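Local structure of glutaminase 1 (Escherichia coli, 1U60) at residues A120-S125 / G179-D184; S160-N165 / A188-T193. The protein catalyses the hydrolysis of L-glutamine to L-glutamate and ammonium as a homotetrameric glutaminase of the beta-lactamase clan. All coordinates share one frame; numbering follows the deposited sequence.

Contact 1 (A120-S125 / G179-D184)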
# COMPACT_ATOMS: atom_id res chain seq x y z
N ALA A 120 -5.03 -14.44 8.37
CA ALA A 120 -5.72 -15.32 7.46
C ALA A 120 -6.43 -16.39 8.25
O ALA A 120 -7.55 -16.74 7.96
CB ALA A 120 -4.72 -15.95 6.49
N ILE A 121 -5.78 -16.90 9.29
CA ILE A 121 -6.41 -17.90 10.15
C ILE A 121 -7.63 -17.30 10.86
O ILE A 121 -8.69 -17.95 10.95
CB ILE A 121 -5.38 -18.47 11.15
CG1 ILE A 121 -4.36 -19.33 10.40
CG2 ILE A 121 -6.08 -19.36 12.20
CD1 ILE A 121 -3.07 -19.64 11.17
N ALA A 122 -7.52 -16.05 11.27
CA ALA A 122 -8.64 -15.29 11.87
C ALA A 122 -9.76 -15.05 10.86
O ALA A 122 -10.96 -15.20 11.22
CB ALA A 122 -8.18 -14.03 12.47
N THR A 123 -9.40 -14.77 9.60
CA THR A 123 -10.40 -14.53 8.54
C THR A 123 -11.12 -15.87 8.23
O THR A 123 -12.34 -15.92 8.08
CB THR A 123 -9.74 -13.95 7.34
OG1 THR A 123 -9.03 -12.72 7.69
CG2 THR A 123 -10.78 -13.59 6.26
N THR A 124 -10.38 -16.98 8.13
CA THR A 124 -10.99 -18.29 7.97
C THR A 124 -11.99 -18.57 9.10
O THR A 124 -13.05 -19.12 8.84
CB THR A 124 -9.88 -19.35 7.93
OG1 THR A 124 -9.09 -19.20 6.75
CG2 THR A 124 -10.44 -20.77 7.83
N SER A 125 -11.68 -18.16 10.33
CA SER A 125 -12.56 -18.39 11.48
C SER A 125 -13.80 -17.49 11.50
O SER A 125 -14.77 -17.80 12.22
CB SER A 125 -11.79 -18.16 12.81
OG SER A 125 -11.69 -16.77 13.16
N GLY A 179 -8.71 -12.97 21.79
CA GLY A 179 -10.01 -12.48 21.36
C GLY A 179 -10.13 -12.25 19.86
O GLY A 179 -11.15 -11.72 19.42
N TYR A 180 -9.14 -12.65 19.08
CA TYR A 180 -9.16 -12.44 17.62
C TYR A 180 -9.35 -13.73 16.80
O TYR A 180 -8.87 -13.83 15.68
CB TYR A 180 -7.93 -11.63 17.19
CG TYR A 180 -7.94 -10.18 17.71
CD1 TYR A 180 -8.57 -9.17 16.99
CD2 TYR A 180 -7.35 -9.85 18.92
CE1 TYR A 180 -8.62 -7.88 17.46
CE2 TYR A 180 -7.39 -8.52 19.42
CZ TYR A 180 -8.03 -7.55 18.66
OH TYR A 180 -8.11 -6.23 19.09
N LEU A 181 -10.06 -14.70 17.36
CA LEU A 181 -10.43 -15.91 16.66
C LEU A 181 -11.87 -16.21 16.94
O LEU A 181 -12.29 -16.15 18.10
CB LEU A 181 -9.55 -17.10 17.02
CG LEU A 181 -9.54 -18.14 15.87
CD1 LEU A 181 -8.59 -17.74 14.78
CD2 LEU A 181 -9.22 -19.56 16.34
N TYR A 182 -12.63 -16.49 15.90
CA TYR A 182 -14.11 -16.45 15.94
C TYR A 182 -14.75 -17.81 15.80
O TYR A 182 -15.99 -17.94 15.65
CB TYR A 182 -14.66 -15.43 14.94
CG TYR A 182 -13.85 -14.14 15.08
CD1 TYR A 182 -14.03 -13.32 16.20
CD2 TYR A 182 -12.89 -13.80 14.16
CE1 TYR A 182 -13.29 -12.19 16.41
CE2 TYR A 182 -12.06 -12.61 14.38
CZ TYR A 182 -12.30 -11.83 15.50
OH TYR A 182 -11.58 -10.70 15.77
N CYS A 183 -13.92 -18.84 15.89
CA CYS A 183 -14.41 -20.23 16.04
C CYS A 183 -13.35 -21.01 16.79
O CYS A 183 -12.32 -20.45 17.22
CB CYS A 183 -14.76 -20.87 14.70
SG CYS A 183 -13.34 -21.28 13.63
N ASP A 184 -13.62 -22.27 17.01
CA ASP A 184 -12.68 -23.18 17.67
C ASP A 184 -11.29 -23.11 17.01
O ASP A 184 -11.19 -23.11 15.79
CB ASP A 184 -13.28 -24.57 17.55
CG ASP A 184 -12.36 -25.66 18.05
OD1 ASP A 184 -12.33 -25.90 19.29
OD2 ASP A 184 -11.65 -26.36 17.28

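Contact 2 (S160-N165 / A188-T193)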
# COMPACT_ATOMS: atom_id res chain seq x y z
N SER A 160 0.34 -33.63 4.21
CA SER A 160 1.65 -33.13 4.55
C SER A 160 1.60 -31.84 5.37
O SER A 160 2.30 -31.68 6.38
CB SER A 160 2.49 -32.88 3.29
OG SER A 160 2.84 -34.11 2.70
N GLU A 161 0.76 -30.91 4.92
CA GLU A 161 0.59 -29.63 5.63
C GLU A 161 -0.01 -29.82 7.02
O GLU A 161 0.41 -29.15 7.96
CB GLU A 161 -0.30 -28.71 4.80
CG GLU A 161 0.38 -28.21 3.51
CD GLU A 161 1.29 -27.02 3.72
OE1 GLU A 161 1.51 -26.64 4.90
OE2 GLU A 161 1.85 -26.47 2.73
N GLN A 162 -0.99 -30.73 7.13
CA GLN A 162 -1.76 -30.93 8.36
C GLN A 162 -0.86 -31.52 9.45
O GLN A 162 -1.18 -31.40 10.65
CB GLN A 162 -2.94 -31.91 8.13
CG GLN A 162 -4.18 -31.42 7.34
CD GLN A 162 -5.06 -30.38 8.03
OE1 GLN A 162 -5.01 -30.18 9.26
NE2 GLN A 162 -5.89 -29.74 7.24
N THR A 163 0.20 -32.21 9.01
CA THR A 163 1.07 -32.92 9.95
C THR A 163 2.38 -32.21 10.19
O THR A 163 3.23 -32.71 10.95
CB THR A 163 1.32 -34.36 9.50
OG1 THR A 163 1.85 -34.37 8.18
CG2 THR A 163 0.06 -35.13 9.42
N THR A 164 2.53 -31.03 9.59
CA THR A 164 3.68 -30.16 9.84
C THR A 164 3.39 -28.72 10.27
O THR A 164 4.31 -27.89 10.33
CB THR A 164 4.57 -30.07 8.58
OG1 THR A 164 3.79 -29.60 7.46
CG2 THR A 164 5.14 -31.44 8.21
N ASN A 165 2.13 -28.38 10.50
CA ASN A 165 1.70 -26.97 10.68
C ASN A 165 1.68 -26.51 12.13
O ASN A 165 0.81 -25.74 12.54
CB ASN A 165 0.31 -26.77 10.06
CG ASN A 165 -0.80 -27.61 10.72
OD1 ASN A 165 -2.03 -27.48 10.36
ND2 ASN A 165 -0.43 -28.42 11.70
N ALA A 188 -10.33 -23.71 12.95
CA ALA A 188 -9.77 -22.65 12.12
C ALA A 188 -8.45 -23.08 11.49
O ALA A 188 -8.20 -22.83 10.30
CB ALA A 188 -9.58 -21.37 12.91
N CYS A 189 -7.60 -23.73 12.27
CA CYS A 189 -6.28 -24.11 11.80
C CYS A 189 -6.45 -25.18 10.72
O CYS A 189 -5.82 -25.13 9.67
CB CYS A 189 -5.41 -24.56 12.97
SG CYS A 189 -3.71 -24.96 12.50
N ASP A 190 -7.32 -26.14 10.95
CA ASP A 190 -7.56 -27.21 10.01
C ASP A 190 -8.03 -26.61 8.66
O ASP A 190 -7.49 -26.93 7.63
CB ASP A 190 -8.60 -28.16 10.62
CG ASP A 190 -9.12 -29.24 9.68
OD1 ASP A 190 -8.60 -29.48 8.54
OD2 ASP A 190 -10.11 -29.91 10.03
N VAL A 191 -9.05 -25.78 8.69
CA VAL A 191 -9.62 -25.30 7.43
C VAL A 191 -8.63 -24.40 6.70
O VAL A 191 -8.53 -24.47 5.49
CB VAL A 191 -10.97 -24.65 7.62
CG1 VAL A 191 -11.53 -24.14 6.33
CG2 VAL A 191 -11.93 -25.71 8.19
N TYR A 192 -7.91 -23.60 7.47
CA TYR A 192 -6.88 -22.74 6.88
C TYR A 192 -5.85 -23.62 6.11
O TYR A 192 -5.45 -23.32 4.99
CB TYR A 192 -6.17 -21.87 7.94
CG TYR A 192 -5.07 -21.09 7.25
CD1 TYR A 192 -5.40 -20.08 6.37
CD2 TYR A 192 -3.72 -21.46 7.36
CE1 TYR A 192 -4.46 -19.42 5.68
CE2 TYR A 192 -2.75 -20.76 6.65
CZ TYR A 192 -3.15 -19.74 5.80
OH TYR A 192 -2.27 -19.07 5.00
N THR A 193 -5.45 -24.73 6.73
CA THR A 193 -4.53 -25.69 6.10
C THR A 193 -5.10 -26.28 4.80
O THR A 193 -4.41 -26.31 3.78
CB THR A 193 -4.20 -26.79 7.10
OG1 THR A 193 -3.62 -26.17 8.26
CG2 THR A 193 -3.15 -27.71 6.56

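Contact 1 (A120-S125 / G179-D184)
The connection between helices 166-178 and 185-195, in the helical part of this glutaminase, folds back across the last turns of helix 117-126. It opens at Gly179, whose positive phi (95°) closes a Schellman motif, and ends at Asp184, the N-cap of helix 185-195, where OD2 accepts a hydrogen bond from the backbone N of Glu187. Between these two helix ends the connection is tied to the third helix through Ser125. Tyr182 N donates to Ser125 OG at 2.9 Å, with an N-H...O angle of 162°. The same hydroxyl donates back into its own helix, to Ala122 O at 2.6 Å, in the carbonyl plane and on a lone pair. Chi1 of 81° puts OG between the backbone N and carbonyl carbon of Ser125, and the two bonds define its role as acceptor from the loop and donor to the helix. Apolar contact comes from Leu181, whose CD1 lies 3.9 Å from Ile121 CG2, the two side chains crossing obliquely. Beyond Ile121 stand Tyr192 and Asn168, both predicted substrate-binding residues, consistent with Ile121 lying just behind the probable pocket. The Tyr182 ring turns an edge to Ala122 O, while its OH bonds to Lys88 O. Tyr180 O, buried here without a polar partner in the model, lies 3.3 Å from Ala122 CB, and Cys183 SG sits 3.6 Å from Ser125 CB.

Contact 2 (S160-N165 / A188-T193)
Gln162 NE2 reaches two oxygens of Asp190, joining helix 155-162 to helix 185-195. The straighter bond goes to the backbone: NE2 to Asp190 O is 3.3 Å with an N-H...O angle of 151°, in the carbonyl plane and on a lone pair. NE2 to Asp190 OD1 is shorter, 3.0 Å, but weak at 127°, and the amide and carboxylate planes stand 84° apart. A bend at chi2 brings the Gln162 amide obliquely across Thr193, whose CB lies 3.4 Å from Gln162 NE2. Thr193 CG2, anti to its backbone N, meets Glu161 CB at 3.5 Å, while Thr193 OG1 turns back to Cys189 O at 2.8 Å, an oxygen that also accepts from Thr193 N. In the next shell, Arg194 NE forms a salt bridge with Asp190 OD1, and Tyr29 OH bonds Glu161 OE2. Glu161 and Tyr192 are predicted substrate-binding residues on the two helices being joined. OD1 of Asp190 thus has both a cationic and an amide partner, which probably favours the ionised carboxylate, whereas the close approach of Glu65 OE2 to Glu161 OE2 may raise the proton affinity of one of these acids.

Contacts 1 and 2 have centres about 14 Å apart, on the same side of the chain's centre. Along the sequence their segments alternate: 120-125, 160-165, 179-184, 188-193. Helix 185-195 links them, since the 179-184 connection leads into it and 188-193 lies on it. They also touch directly, with Ala120 CB 3.6 Å from Tyr192 CE1 and Cys183 SG 3.8 Å from Ala188 CB. Helix 185-195 is therefore packed against helix 117-126 as well as tied to helix 155-162. These three helices carry the predicted substrate-binding residues Asn117, Glu161 and Tyr192, consistent with their forming part of a shared wall of the site.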